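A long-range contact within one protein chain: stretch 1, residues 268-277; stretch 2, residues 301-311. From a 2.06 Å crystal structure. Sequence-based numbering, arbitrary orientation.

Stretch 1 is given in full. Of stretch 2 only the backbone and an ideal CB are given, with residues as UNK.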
# COMPACT_ATOMS: atom_id res chain seq x y z
N PRO F 268 42.40 15.79 8.43
CA PRO F 268 42.45 16.10 7.02
C PRO F 268 41.04 16.13 6.44
O PRO F 268 40.10 15.55 7.04
CB PRO F 268 43.24 14.94 6.43
CG PRO F 268 42.94 13.79 7.34
CD PRO F 268 42.80 14.39 8.71
N VAL F 269 40.91 16.78 5.29
CA VAL F 269 39.65 16.94 4.60
C VAL F 269 39.82 16.63 3.12
O VAL F 269 40.65 17.25 2.45
CB VAL F 269 39.09 18.35 4.73
CG1 VAL F 269 37.69 18.42 4.11
CG2 VAL F 269 39.05 18.79 6.19
N VAL F 270 39.05 15.66 2.63
CA VAL F 270 38.94 15.41 1.20
C VAL F 270 37.81 16.28 0.67
O VAL F 270 36.64 15.92 0.78
CB VAL F 270 38.68 13.91 0.86
CG1 VAL F 270 38.74 13.69 -0.63
CG2 VAL F 270 39.74 13.01 1.53
N VAL F 271 38.18 17.44 0.12
CA VAL F 271 37.20 18.41 -0.39
C VAL F 271 36.68 17.97 -1.76
O VAL F 271 37.30 17.15 -2.44
CB VAL F 271 37.74 19.87 -0.44
CG1 VAL F 271 38.28 20.31 0.91
CG2 VAL F 271 38.84 20.02 -1.49
N GLY F 272 35.52 18.51 -2.14
CA GLY F 272 34.86 18.12 -3.38
C GLY F 272 33.72 17.15 -3.09
O GLY F 272 33.61 16.63 -1.98
N PRO F 273 32.84 16.94 -4.08
CA PRO F 273 32.91 17.59 -5.40
C PRO F 273 32.61 19.10 -5.29
O PRO F 273 31.79 19.51 -4.47
CB PRO F 273 31.80 16.89 -6.18
CG PRO F 273 30.73 16.57 -5.10
CD PRO F 273 31.54 16.25 -3.85
N LEU F 274 33.28 19.91 -6.11
CA LEU F 274 33.13 21.38 -6.09
C LEU F 274 32.61 21.99 -7.40
O LEU F 274 31.86 22.97 -7.38
CB LEU F 274 34.46 22.04 -5.70
CG LEU F 274 34.95 21.91 -4.27
CD1 LEU F 274 36.42 22.35 -4.18
CD2 LEU F 274 34.07 22.72 -3.29
N LEU F 275 33.03 21.42 -8.52
CA LEU F 275 32.51 21.78 -9.83
C LEU F 275 31.15 21.09 -10.06
O LEU F 275 31.04 20.22 -10.91
CB LEU F 275 33.50 21.37 -10.92
CG LEU F 275 33.27 21.88 -12.35
CD1 LEU F 275 33.87 23.24 -12.55
CD2 LEU F 275 33.83 20.91 -13.36
N THR F 276 30.14 21.51 -9.31
CA THR F 276 28.86 20.80 -9.26
C THR F 276 27.75 21.68 -8.68
O THR F 276 28.03 22.65 -7.96
CB THR F 276 28.98 19.49 -8.45
OG1 THR F 276 27.90 18.62 -8.77
CG2 THR F 276 28.99 19.76 -6.90
N PHE F 277 26.50 21.34 -8.97
CA PHE F 277 25.34 22.08 -8.48
C PHE F 277 25.07 21.80 -7.00
O PHE F 277 25.21 20.67 -6.53
CB PHE F 277 24.11 21.68 -9.29
CG PHE F 277 22.87 22.49 -8.99
CD1 PHE F 277 22.78 23.82 -9.40
CD2 PHE F 277 21.77 21.89 -8.36
CE1 PHE F 277 21.62 24.55 -9.17
CE2 PHE F 277 20.60 22.61 -8.11
CZ PHE F 277 20.52 23.95 -8.52
N UNK F 301 44.51 18.78 2.82
CA UNK F 301 43.36 18.48 1.99
C UNK F 301 43.74 17.74 0.71
O UNK F 301 44.89 17.86 0.22
CB UNK F 301 42.62 19.77 1.64
N UNK F 302 42.78 16.96 0.21
CA UNK F 302 42.84 16.38 -1.13
C UNK F 302 41.57 16.79 -1.85
O UNK F 302 40.57 17.17 -1.23
CB UNK F 302 42.99 14.86 -1.09
N UNK F 303 41.62 16.71 -3.17
CA UNK F 303 40.47 17.02 -4.00
C UNK F 303 39.89 15.76 -4.66
O UNK F 303 40.61 15.04 -5.37
CB UNK F 303 40.86 18.04 -5.07
N UNK F 304 38.58 15.53 -4.44
CA UNK F 304 37.85 14.43 -5.08
C UNK F 304 36.89 14.92 -6.16
O UNK F 304 36.43 16.06 -6.11
CB UNK F 304 37.07 13.64 -4.03
N UNK F 305 36.59 14.04 -7.11
CA UNK F 305 35.48 14.23 -8.03
C UNK F 305 34.18 13.70 -7.43
O UNK F 305 33.09 14.02 -7.92
CB UNK F 305 35.77 13.54 -9.36
N UNK F 306 34.30 12.89 -6.38
CA UNK F 306 33.18 12.06 -5.88
C UNK F 306 32.50 11.33 -7.04
O UNK F 306 31.26 11.22 -7.09
CB UNK F 306 32.16 12.92 -5.13
N UNK F 307 33.30 10.81 -7.96
CA UNK F 307 32.77 10.13 -9.15
C UNK F 307 31.68 9.14 -8.72
O UNK F 307 31.93 8.34 -7.83
CB UNK F 307 33.88 9.41 -9.91
N UNK F 308 30.48 9.15 -9.37
CA UNK F 308 30.06 9.81 -10.61
C UNK F 308 29.52 11.26 -10.57
O UNK F 308 29.13 11.78 -11.62
CB UNK F 308 28.97 8.94 -11.23
N UNK F 309 29.53 11.90 -9.42
CA UNK F 309 29.01 13.27 -9.32
C UNK F 309 29.72 14.17 -10.34
O UNK F 309 29.06 14.93 -11.07
CB UNK F 309 29.19 13.82 -7.90
N UNK F 310 31.05 14.05 -10.39
CA UNK F 310 31.87 14.59 -11.48
C UNK F 310 32.66 13.42 -12.05
O UNK F 310 33.27 12.66 -11.29
CB UNK F 310 32.79 15.71 -11.00
N UNK F 311 32.63 13.24 -13.38
CA UNK F 311 33.37 12.09 -13.89
C UNK F 311 34.86 12.23 -13.56
O UNK F 311 35.42 13.31 -13.66
CB UNK F 311 33.17 11.95 -15.40

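Residues 269-271 and 301-303 are paired as parallel strands, and the chain beyond each strand continues the contact.

Position 301 lies beside Val269. Its ideal CB is 3.3 Å from Val269 O and 4.4 Å from Val271 CG1, on the sheet face that carries both valines. The backbone is extended (-130/153). An aliphatic residue suits, and a branched one would be at home in a strand. The residue is Ile301. Its CG2 lies 4.2 Å from Val269 CB, and its CB lies 4.3 Å from Val271 CG1. Its CA makes a CA-H...O contact with Val269 O at 3.0 Å.

Position 302 pairs with Val270, and its CB points to the opposite face. The backbone does most of the work here. N donates to Val269 O (3.1 Å), and O accepts from Val271 N (2.8 Å). Neither bond depends on the side chain. The ideal CB is 4.4 Å from Val270 CG1, so small or apolar residues would suit. The residue is Ala302, whose methyl simply rests against that valine.

Position 303 returns to the face of Val271. The ideal CB is 4.5 Å from Val271 O and 4.6 Å from Val271 CG2. Leu274 CD1 is farther, at 6.3 Å, so leucine, isoleucine or methionine could reach it; valine would suit Val271 alone. Leu303 has chi1 t and chi2 p. Its CD1 comes to 3.9 Å from Val271 CG2 and 4.0 Å from Leu274 CD1.

Position 304 has left the strand, but its N donates to Val271 O (2.9 Å, nearly straight at 171°). CB points sideways, 3.8 Å from Val270 CG1. A flexible apolar chain could run back along Val270. The residue is Met304, modelled as selenomethionine. Its CE lies 3.6 Å from Val270 CG1 and 3.2 Å from Val270 O, while its CG lies 3.5 Å from Gly272 O.

Position 305 points away, and stretch 1 sets no preference. The residue is Cys305. Its O lies 3.6 Å from Pro273 CB and also accepts a hydrogen bond from the N of 310.

Position 306 has positive phi (48/41). Glycine, asparagine and aspartate tolerate this best. CB points toward stretch 1, 3.6 Å from Pro273 CD, where no polar partner is evident. The residue is Asp306, and its O accepts from the N of 309.

Positions 307 and 308 make no contact. The first points away and is His307. The second follows a cis peptide bond, which strongly suggests proline, and is Pro308.

Position 309 faces Pro273 and Thr276, with ideal CB 4.2 Å from Pro273 CG. A modest apolar residue, or threonine, would fit. In Val309, CG1 lies 3.7 Å from Pro273 CG and 3.5 Å from Thr276 OG1.

Position 310 points toward a patch formed by Pro273, Leu274 and Leu275. The ideal CB is 5.1 Å from Pro273 CB, leaving room for a longer aliphatic chain. The residue is Ile310. Its CD1 lies 3.5 Å from Pro273 CB and 4.1 Å from Leu275 CB.

Position 311 is out of reach and unconstrained by stretch 1. It is Pro311.

Stretch 2, residues 301-311: IALMCDHPVIP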
# COMPACT_ATOMS: atom_id res chain seq x y z
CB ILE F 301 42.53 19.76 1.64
CG1 ILE F 301 43.26 20.62 0.59
CG2 ILE F 301 42.18 20.52 2.89
CD1 ILE F 301 42.46 21.87 0.10
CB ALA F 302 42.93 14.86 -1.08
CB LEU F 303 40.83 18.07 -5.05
CG LEU F 303 39.75 18.52 -6.04
CD1 LEU F 303 38.53 19.15 -5.33
CD2 LEU F 303 40.35 19.48 -7.06
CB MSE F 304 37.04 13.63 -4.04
CG MSE F 304 35.81 14.37 -3.49
SE MSE F 304 34.57 13.17 -2.59
CE MSE F 304 35.15 13.50 -0.74
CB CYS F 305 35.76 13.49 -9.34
SG CYS F 305 37.00 14.31 -10.35
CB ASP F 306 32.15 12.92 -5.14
CG ASP F 306 31.21 12.10 -4.25
OD1 ASP F 306 31.52 10.93 -3.94
OD2 ASP F 306 30.17 12.65 -3.86
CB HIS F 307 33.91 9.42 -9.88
CG HIS F 307 33.47 8.66 -11.09
ND1 HIS F 307 33.69 9.11 -12.38
CD2 HIS F 307 32.84 7.46 -11.21
CE1 HIS F 307 33.22 8.22 -13.24
NE2 HIS F 307 32.70 7.21 -12.55
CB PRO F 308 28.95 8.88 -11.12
CG PRO F 308 28.29 8.40 -9.86
CD PRO F 308 29.48 8.15 -8.94
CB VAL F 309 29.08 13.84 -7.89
CG1 VAL F 309 28.69 15.31 -7.88
CG2 VAL F 309 28.16 13.02 -6.93
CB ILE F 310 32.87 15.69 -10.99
CG1 ILE F 310 32.10 16.84 -10.31
CG2 ILE F 310 33.75 16.21 -12.14
CD1 ILE F 310 32.99 17.66 -9.37
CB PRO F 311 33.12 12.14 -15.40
CG PRO F 311 31.85 12.91 -15.56
CD PRO F 311 31.83 13.91 -14.42
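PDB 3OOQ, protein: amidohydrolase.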